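Local atomic coordinates of dehydroquinate synthase (Thermus thermophilus, PDB entry 1UJN), a protein that probably converts 3-deoxy-D-arabino-heptulosonate 7-phosphate to 3-dehydroquinate with release of phosphate, using NAD(+) and a divalent cobalt or zinc ion. Residues 95-107 against 131-145. Numbering follows the deposited sequence.
Sequences TLTDLGGFVAATY and KTGINLPEGKNLVGA
The two-stranded antiparallel hairpin 131-145 of dehydroquinate synthase, which carries the predicted NAD(+)-binding residues K131 and K140, lies across helix 95-106, with F102 pressed against its backbone and T132 set against the helix. The axes of the helix and of strand 131-136 cross at -102° and approach to 5.6 Å. F102 has the largest share of the packing: with CG anti to the backbone N (chi1 -176°), its ring lies against the 144-145 side of the hairpin, next to G144. G144 CA sits over one ring face, 4.0 Å from the centroid, in a CH-pi contact; A145 CB meets the ring edge in plane, and V143 CG1 comes obliquely to CZ at 3.8 Å. With an alanine in place of F102, G144 CA is likely to face a gap, V143 CG1 to lose its contact with CZ, and A145 CB the ring edge it packs on.

One hydrogen bond joins the backbones, G133 N to D98 O at 3.0 Å, fairly straight at 161° at the hydrogen, with the donor above the carbonyl plane. F102 N reaches the same oxygen from the opposite face, so D98 O serves both helix and hairpin. Beside it, T132 CG2 rests 3.8 Å from G101 CA; a CB on that glycine would clash with the methyl. T132 OG1 donates a hydrogen bond within the hairpin to A145 O, 2.7 Å away. Along the same helix, L99 CD1 meets I134 CG2 at 3.8 Å and A105 CB meets A145 CB.

K65 ties the two segments at their polar side, through a salt bridge to D98 OD1 and a hydrogen bond to N141 OD1. Helix 67-80 packs against L99 and I134 and stacks Y70 on F102, while Y70 of the second subunit packs on F102 and V143, placing the contact at the dimer interface.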
ATOM      1  N   THR A  95      12.116  13.490   1.672  1.00 21.05           N
ATOM      2  CA  THR A  95      12.185  12.573   0.546  1.00 21.73           C
ATOM      3  C   THR A  95      12.529  11.159   1.004  1.00 20.65           C
ATOM      4  O   THR A  95      12.032  10.184   0.445  1.00 21.08           O
ATOM      5  CB  THR A  95      13.223  13.044  -0.498  1.00 21.30           C
ATOM      6  OG1 THR A  95      14.513  13.159   0.118  1.00 24.22           O
ATOM      7  CG2 THR A  95      12.817  14.395  -1.067  1.00 25.80           C
ATOM      8  N   LEU A  96      13.380  11.051   2.021  1.00 21.40           N
ATOM      9  CA  LEU A  96      13.776   9.745   2.533  1.00 21.57           C
ATOM     10  C   LEU A  96      12.637   9.074   3.278  1.00 21.69           C
ATOM     11  O   LEU A  96      12.445   7.869   3.146  1.00 22.28           O
ATOM     12  CB  LEU A  96      14.990   9.861   3.460  1.00 22.85           C
ATOM     13  CG  LEU A  96      16.338   9.378   2.906  1.00 26.31           C
ATOM     14  CD1 LEU A  96      16.270   7.879   2.640  1.00 25.42           C
ATOM     15  CD2 LEU A  96      16.690  10.136   1.627  1.00 25.30           C
ATOM     16  N   THR A  97      11.885   9.838   4.063  1.00 21.72           N
ATOM     17  CA  THR A  97      10.780   9.232   4.787  1.00 24.42           C
ATOM     18  C   THR A  97       9.655   8.901   3.816  1.00 23.06           C
ATOM     19  O   THR A  97       8.940   7.922   4.009  1.00 23.12           O
ATOM     20  CB  THR A  97      10.267  10.133   5.938  1.00 26.47           C
ATOM     21  OG1 THR A  97      10.119  11.477   5.479  1.00 28.39           O
ATOM     22  CG2 THR A  97      11.242  10.102   7.101  1.00 30.07           C
ATOM     23  N   ASP A  98       9.512   9.707   2.765  1.00 19.38           N
ATOM     24  CA  ASP A  98       8.485   9.454   1.750  1.00 20.65           C
ATOM     25  C   ASP A  98       8.787   8.112   1.078  1.00 19.59           C
ATOM     26  O   ASP A  98       7.927   7.228   1.002  1.00 18.32           O
ATOM     27  CB  ASP A  98       8.484  10.572   0.690  1.00 19.90           C
ATOM     28  CG  ASP A  98       7.687  11.795   1.122  1.00 26.42           C
ATOM     29  OD1 ASP A  98       7.713  12.812   0.394  1.00 29.11           O
ATOM     30  OD2 ASP A  98       7.025  11.745   2.179  1.00 27.00           O
ATOM     31  N   LEU A  99      10.016   7.965   0.591  1.00 17.54           N
ATOM     32  CA  LEU A  99      10.440   6.733  -0.070  1.00 18.09           C
ATOM     33  C   LEU A  99      10.476   5.558   0.905  1.00 18.59           C
ATOM     34  O   LEU A  99       9.853   4.520   0.663  1.00 17.71           O
ATOM     35  CB  LEU A  99      11.826   6.920  -0.686  1.00 20.04           C
ATOM     36  CG  LEU A  99      12.488   5.645  -1.220  1.00 20.46           C
ATOM     37  CD1 LEU A  99      11.770   5.188  -2.484  1.00 20.59           C
ATOM     38  CD2 LEU A  99      13.947   5.910  -1.496  1.00 23.17           C
ATOM     39  N   GLY A 100      11.204   5.732   2.007  1.00 19.06           N
ATOM     40  CA  GLY A 100      11.323   4.681   3.008  1.00 18.46           C
ATOM     41  C   GLY A 100      10.005   4.239   3.620  1.00 17.20           C
ATOM     42  O   GLY A 100       9.812   3.056   3.905  1.00 16.86           O
ATOM     43  N   GLY A 101       9.097   5.186   3.837  1.00 17.14           N
ATOM     44  CA  GLY A 101       7.809   4.845   4.408  1.00 17.34           C
ATOM     45  C   GLY A 101       6.989   4.016   3.435  1.00 18.28           C
ATOM     46  O   GLY A 101       6.250   3.122   3.840  1.00 16.02           O
ATOM     47  N   PHE A 102       7.125   4.311   2.144  1.00 18.14           N
ATOM     48  CA  PHE A 102       6.393   3.583   1.109  1.00 16.54           C
ATOM     49  C   PHE A 102       6.970   2.178   0.937  1.00 18.43           C
ATOM     50  O   PHE A 102       6.229   1.212   0.714  1.00 16.41           O
ATOM     51  CB  PHE A 102       6.442   4.362  -0.209  1.00 16.23           C
ATOM     52  CG  PHE A 102       5.640   3.731  -1.315  1.00 15.93           C
ATOM     53  CD1 PHE A 102       4.323   3.330  -1.096  1.00 16.24           C
ATOM     54  CD2 PHE A 102       6.201   3.542  -2.576  1.00 15.92           C
ATOM     55  CE1 PHE A 102       3.573   2.749  -2.117  1.00 19.05           C
ATOM     56  CE2 PHE A 102       5.461   2.961  -3.611  1.00 17.40           C
ATOM     57  CZ  PHE A 102       4.144   2.562  -3.382  1.00 19.97           C
ATOM     58  N   VAL A 103       8.292   2.067   1.041  1.00 16.98           N
ATOM     59  CA  VAL A 103       8.946   0.767   0.953  1.00 16.83           C
ATOM     60  C   VAL A 103       8.437  -0.077   2.129  1.00 17.94           C
ATOM     61  O   VAL A 103       8.068  -1.230   1.954  1.00 17.55           O
ATOM     62  CB  VAL A 103      10.481   0.913   1.039  1.00 16.86           C
ATOM     63  CG1 VAL A 103      11.136  -0.446   1.296  1.00 18.47           C
ATOM     64  CG2 VAL A 103      11.007   1.498  -0.279  1.00 17.22           C
ATOM     65  N   ALA A 104       8.401   0.508   3.323  1.00 17.92           N
ATOM     66  CA  ALA A 104       7.912  -0.208   4.508  1.00 16.46           C
ATOM     67  C   ALA A 104       6.445  -0.600   4.356  1.00 16.71           C
ATOM     68  O   ALA A 104       6.036  -1.684   4.779  1.00 17.28           O
ATOM     69  CB  ALA A 104       8.079   0.654   5.754  1.00 19.76           C
ATOM     70  N   ALA A 105       5.650   0.289   3.768  1.00 14.80           N
ATOM     71  CA  ALA A 105       4.231   0.024   3.581  1.00 16.28           C
ATOM     72  C   ALA A 105       3.945  -1.128   2.635  1.00 17.71           C
ATOM     73  O   ALA A 105       2.899  -1.765   2.744  1.00 17.33           O
ATOM     74  CB  ALA A 105       3.523   1.281   3.072  1.00 15.83           C
ATOM     75  N   THR A 106       4.876  -1.418   1.732  1.00 17.36           N
ATOM     76  CA  THR A 106       4.639  -2.449   0.737  1.00 19.12           C
ATOM     77  C   THR A 106       5.522  -3.684   0.748  1.00 18.52           C
ATOM     78  O   THR A 106       5.160  -4.692   0.145  1.00 17.19           O
ATOM     79  CB  THR A 106       4.671  -1.823  -0.667  1.00 18.29           C
ATOM     80  OG1 THR A 106       5.944  -1.200  -0.882  1.00 17.48           O
ATOM     81  CG2 THR A 106       3.559  -0.762  -0.794  1.00 16.40           C
ATOM     82  N   TYR A 107       6.674  -3.616   1.410  1.00 17.25           N
ATOM     83  CA  TYR A 107       7.559  -4.776   1.480  1.00 17.37           C
ATOM     84  C   TYR A 107       6.798  -5.849   2.262  1.00 18.54           C
ATOM     85  O   TYR A 107       6.383  -5.608   3.397  1.00 17.46           O
ATOM     86  CB  TYR A 107       8.865  -4.421   2.205  1.00 18.52           C
ATOM     87  CG  TYR A 107       9.828  -5.591   2.324  1.00 19.29           C
ATOM     88  CD1 TYR A 107      10.372  -6.186   1.188  1.00 21.03           C
ATOM     89  CD2 TYR A 107      10.160  -6.126   3.571  1.00 18.90           C
ATOM     90  CE1 TYR A 107      11.222  -7.289   1.285  1.00 20.03           C
ATOM     91  CE2 TYR A 107      11.012  -7.233   3.680  1.00 21.47           C
ATOM     92  CZ  TYR A 107      11.535  -7.807   2.529  1.00 22.52           C
ATOM     93  OH  TYR A 107      12.372  -8.902   2.617  1.00 23.59           O
ATOM     94  N   LYS A 131       1.606  10.105   5.308  1.00 20.44           N
ATOM     95  CA  LYS A 131       1.786  10.167   3.857  1.00 21.72           C
ATOM     96  C   LYS A 131       3.155   9.670   3.416  1.00 21.63           C
ATOM     97  O   LYS A 131       4.176  10.138   3.910  1.00 24.07           O
ATOM     98  CB  LYS A 131       1.615  11.591   3.347  1.00 20.26           C
ATOM     99  CG  LYS A 131       0.226  12.155   3.514  1.00 22.60           C
ATOM    100  CD  LYS A 131       0.111  13.458   2.745  1.00 25.74           C
ATOM    101  CE  LYS A 131      -1.327  13.946   2.709  1.00 30.56           C
ATOM    102  NZ  LYS A 131      -1.452  15.170   1.864  1.00 31.55           N
ATOM    103  N   THR A 132       3.170   8.712   2.495  1.00 19.59           N
ATOM    104  CA  THR A 132       4.422   8.183   1.961  1.00 17.39           C
ATOM    105  C   THR A 132       4.207   8.032   0.463  1.00 18.24           C
ATOM    106  O   THR A 132       3.066   8.060  -0.002  1.00 16.75           O
ATOM    107  CB  THR A 132       4.778   6.793   2.553  1.00 19.39           C
ATOM    108  OG1 THR A 132       3.942   5.787   1.968  1.00 17.38           O
ATOM    109  CG2 THR A 132       4.586   6.788   4.064  1.00 18.99           C
ATOM    110  N   GLY A 133       5.289   7.887  -0.298  1.00 18.17           N
ATOM    111  CA  GLY A 133       5.122   7.723  -1.729  1.00 18.77           C
ATOM    112  C   GLY A 133       6.293   8.179  -2.576  1.00 21.50           C
ATOM    113  O   GLY A 133       7.326   8.604  -2.064  1.00 20.43           O
ATOM    114  N   ILE A 134       6.116   8.084  -3.889  1.00 21.05           N
ATOM    115  CA  ILE A 134       7.150   8.457  -4.839  1.00 22.21           C
ATOM    116  C   ILE A 134       6.525   9.222  -6.009  1.00 23.67           C
ATOM    117  O   ILE A 134       5.301   9.388  -6.074  1.00 21.79           O
ATOM    118  CB  ILE A 134       7.872   7.200  -5.377  1.00 21.46           C
ATOM    119  CG1 ILE A 134       6.853   6.241  -6.002  1.00 22.22           C
ATOM    120  CG2 ILE A 134       8.616   6.492  -4.236  1.00 20.83           C
ATOM    121  CD1 ILE A 134       7.475   5.054  -6.721  1.00 24.70           C
ATOM    122  N   ASN A 135       7.368   9.681  -6.931  1.00 22.33           N
ATOM    123  CA  ASN A 135       6.904  10.430  -8.094  1.00 24.61           C
ATOM    124  C   ASN A 135       6.891   9.558  -9.345  1.00 25.71           C
ATOM    125  O   ASN A 135       7.455   8.462  -9.363  1.00 26.17           O
ATOM    126  CB  ASN A 135       7.823  11.627  -8.379  1.00 23.00           C
ATOM    127  CG  ASN A 135       8.052  12.500  -7.164  1.00 24.31           C
ATOM    128  OD1 ASN A 135       7.111  12.866  -6.462  1.00 26.44           O
ATOM    129  ND2 ASN A 135       9.312  12.856  -6.920  1.00 23.33           N
ATOM    130  N   LEU A 136       6.241  10.071 -10.386  1.00 26.70           N
ATOM    131  CA  LEU A 136       6.168   9.417 -11.689  1.00 27.46           C
ATOM    132  C   LEU A 136       6.509  10.511 -12.695  1.00 28.92           C
ATOM    133  O   LEU A 136       6.442  11.697 -12.374  1.00 28.56           O
ATOM    134  CB  LEU A 136       4.752   8.914 -11.989  1.00 26.05           C
ATOM    135  CG  LEU A 136       4.157   7.775 -11.164  1.00 24.48           C
ATOM    136  CD1 LEU A 136       2.698   7.561 -11.569  1.00 22.43           C
ATOM    137  CD2 LEU A 136       4.967   6.516 -11.381  1.00 23.53           C
ATOM    138  N   PRO A 137       6.885  10.130 -13.923  1.00 31.36           N
ATOM    139  CA  PRO A 137       7.212  11.143 -14.930  1.00 31.99           C
ATOM    140  C   PRO A 137       6.014  12.066 -15.146  1.00 33.07           C
ATOM    141  O   PRO A 137       6.170  13.251 -15.448  1.00 33.63           O
ATOM    142  CB  PRO A 137       7.520  10.304 -16.163  1.00 32.37           C
ATOM    143  CG  PRO A 137       8.154   9.085 -15.573  1.00 34.21           C
ATOM    144  CD  PRO A 137       7.248   8.782 -14.393  1.00 30.32           C
ATOM    145  N   GLU A 138       4.816  11.510 -14.977  1.00 31.87           N
ATOM    146  CA  GLU A 138       3.579  12.258 -15.154  1.00 30.53           C
ATOM    147  C   GLU A 138       3.280  13.239 -14.022  1.00 29.56           C
ATOM    148  O   GLU A 138       2.386  14.076 -14.146  1.00 29.09           O
ATOM    149  CB  GLU A 138       2.391  11.303 -15.301  1.00 30.49           C
ATOM    150  CG  GLU A 138       2.394  10.429 -16.556  1.00 35.35           C
ATOM    151  CD  GLU A 138       3.499   9.388 -16.564  1.00 35.49           C
ATOM    152  OE1 GLU A 138       3.943   8.975 -15.475  1.00 36.73           O
ATOM    153  OE2 GLU A 138       3.913   8.965 -17.665  1.00 37.50           O
ATOM    154  N   GLY A 139       4.005  13.136 -12.913  1.00 27.95           N
ATOM    155  CA  GLY A 139       3.744  14.057 -11.823  1.00 27.13           C
ATOM    156  C   GLY A 139       4.281  13.658 -10.466  1.00 28.05           C
ATOM    157  O   GLY A 139       4.591  12.495 -10.220  1.00 28.02           O
ATOM    158  N   LYS A 140       4.379  14.641  -9.579  1.00 27.18           N
ATOM    159  CA  LYS A 140       4.880  14.423  -8.231  1.00 27.84           C
ATOM    160  C   LYS A 140       3.853  13.712  -7.359  1.00 26.22           C
ATOM    161  O   LYS A 140       2.652  13.924  -7.503  1.00 24.67           O
ATOM    162  CB  LYS A 140       5.215  15.761  -7.565  1.00 30.02           C
ATOM    163  CG  LYS A 140       6.294  16.578  -8.255  1.00 34.00           C
ATOM    164  CD  LYS A 140       7.654  15.936  -8.104  1.00 35.34           C
ATOM    165  CE  LYS A 140       8.744  16.863  -8.627  1.00 38.25           C
ATOM    166  NZ  LYS A 140      10.103  16.273  -8.494  1.00 37.02           N
ATOM    167  N   ASN A 141       4.350  12.868  -6.460  1.00 23.84           N
ATOM    168  CA  ASN A 141       3.515  12.150  -5.499  1.00 24.99           C
ATOM    169  C   ASN A 141       2.228  11.535  -6.044  1.00 25.06           C
ATOM    170  O   ASN A 141       1.140  11.810  -5.531  1.00 27.62           O
ATOM    171  CB  ASN A 141       3.166  13.098  -4.354  1.00 25.40           C
ATOM    172  CG  ASN A 141       4.392  13.734  -3.729  1.00 25.92           C
ATOM    173  OD1 ASN A 141       5.285  13.036  -3.254  1.00 26.92           O
ATOM    174  ND2 ASN A 141       4.444  15.066  -3.730  1.00 25.63           N
ATOM    175  N   LEU A 142       2.343  10.688  -7.060  1.00 21.56           N
ATOM    176  CA  LEU A 142       1.161  10.062  -7.635  1.00 21.44           C
ATOM    177  C   LEU A 142       1.010   8.601  -7.227  1.00 20.43           C
ATOM    178  O   LEU A 142       0.005   7.968  -7.538  1.00 22.41           O
ATOM    179  CB  LEU A 142       1.199  10.176  -9.160  1.00 22.31           C
ATOM    180  CG  LEU A 142       1.146  11.607  -9.702  1.00 24.20           C
ATOM    181  CD1 LEU A 142       1.243  11.580 -11.220  1.00 24.74           C
ATOM    182  CD2 LEU A 142      -0.144  12.273  -9.268  1.00 23.95           C
ATOM    183  N   VAL A 143       2.013   8.074  -6.533  1.00 19.26           N
ATOM    184  CA  VAL A 143       1.995   6.685  -6.078  1.00 20.48           C
ATOM    185  C   VAL A 143       2.442   6.678  -4.628  1.00 20.75           C
ATOM    186  O   VAL A 143       3.429   7.318  -4.273  1.00 20.03           O
ATOM    187  CB  VAL A 143       2.958   5.804  -6.902  1.00 20.11           C
ATOM    188  CG1 VAL A 143       2.829   4.337  -6.472  1.00 21.96           C
ATOM    189  CG2 VAL A 143       2.644   5.951  -8.393  1.00 21.33           C
ATOM    190  N   GLY A 144       1.715   5.969  -3.778  1.00 19.82           N
ATOM    191  CA  GLY A 144       2.119   5.961  -2.389  1.00 17.45           C
ATOM    192  C   GLY A 144       1.229   5.125  -1.511  1.00 18.40           C
ATOM    193  O   GLY A 144       0.537   4.222  -1.981  1.00 16.86           O
ATOM    194  N   ALA A 145       1.249   5.450  -0.224  1.00 15.57           N
ATOM    195  CA  ALA A 145       0.464   4.722   0.750  1.00 16.64           C
ATOM    196  C   ALA A 145       0.408   5.486   2.052  1.00 17.11           C
ATOM    197  O   ALA A 145       1.342   6.211   2.397  1.00 17.26           O
ATOM    198  CB  ALA A 145       1.100   3.353   0.997  1.00 16.36           C
TER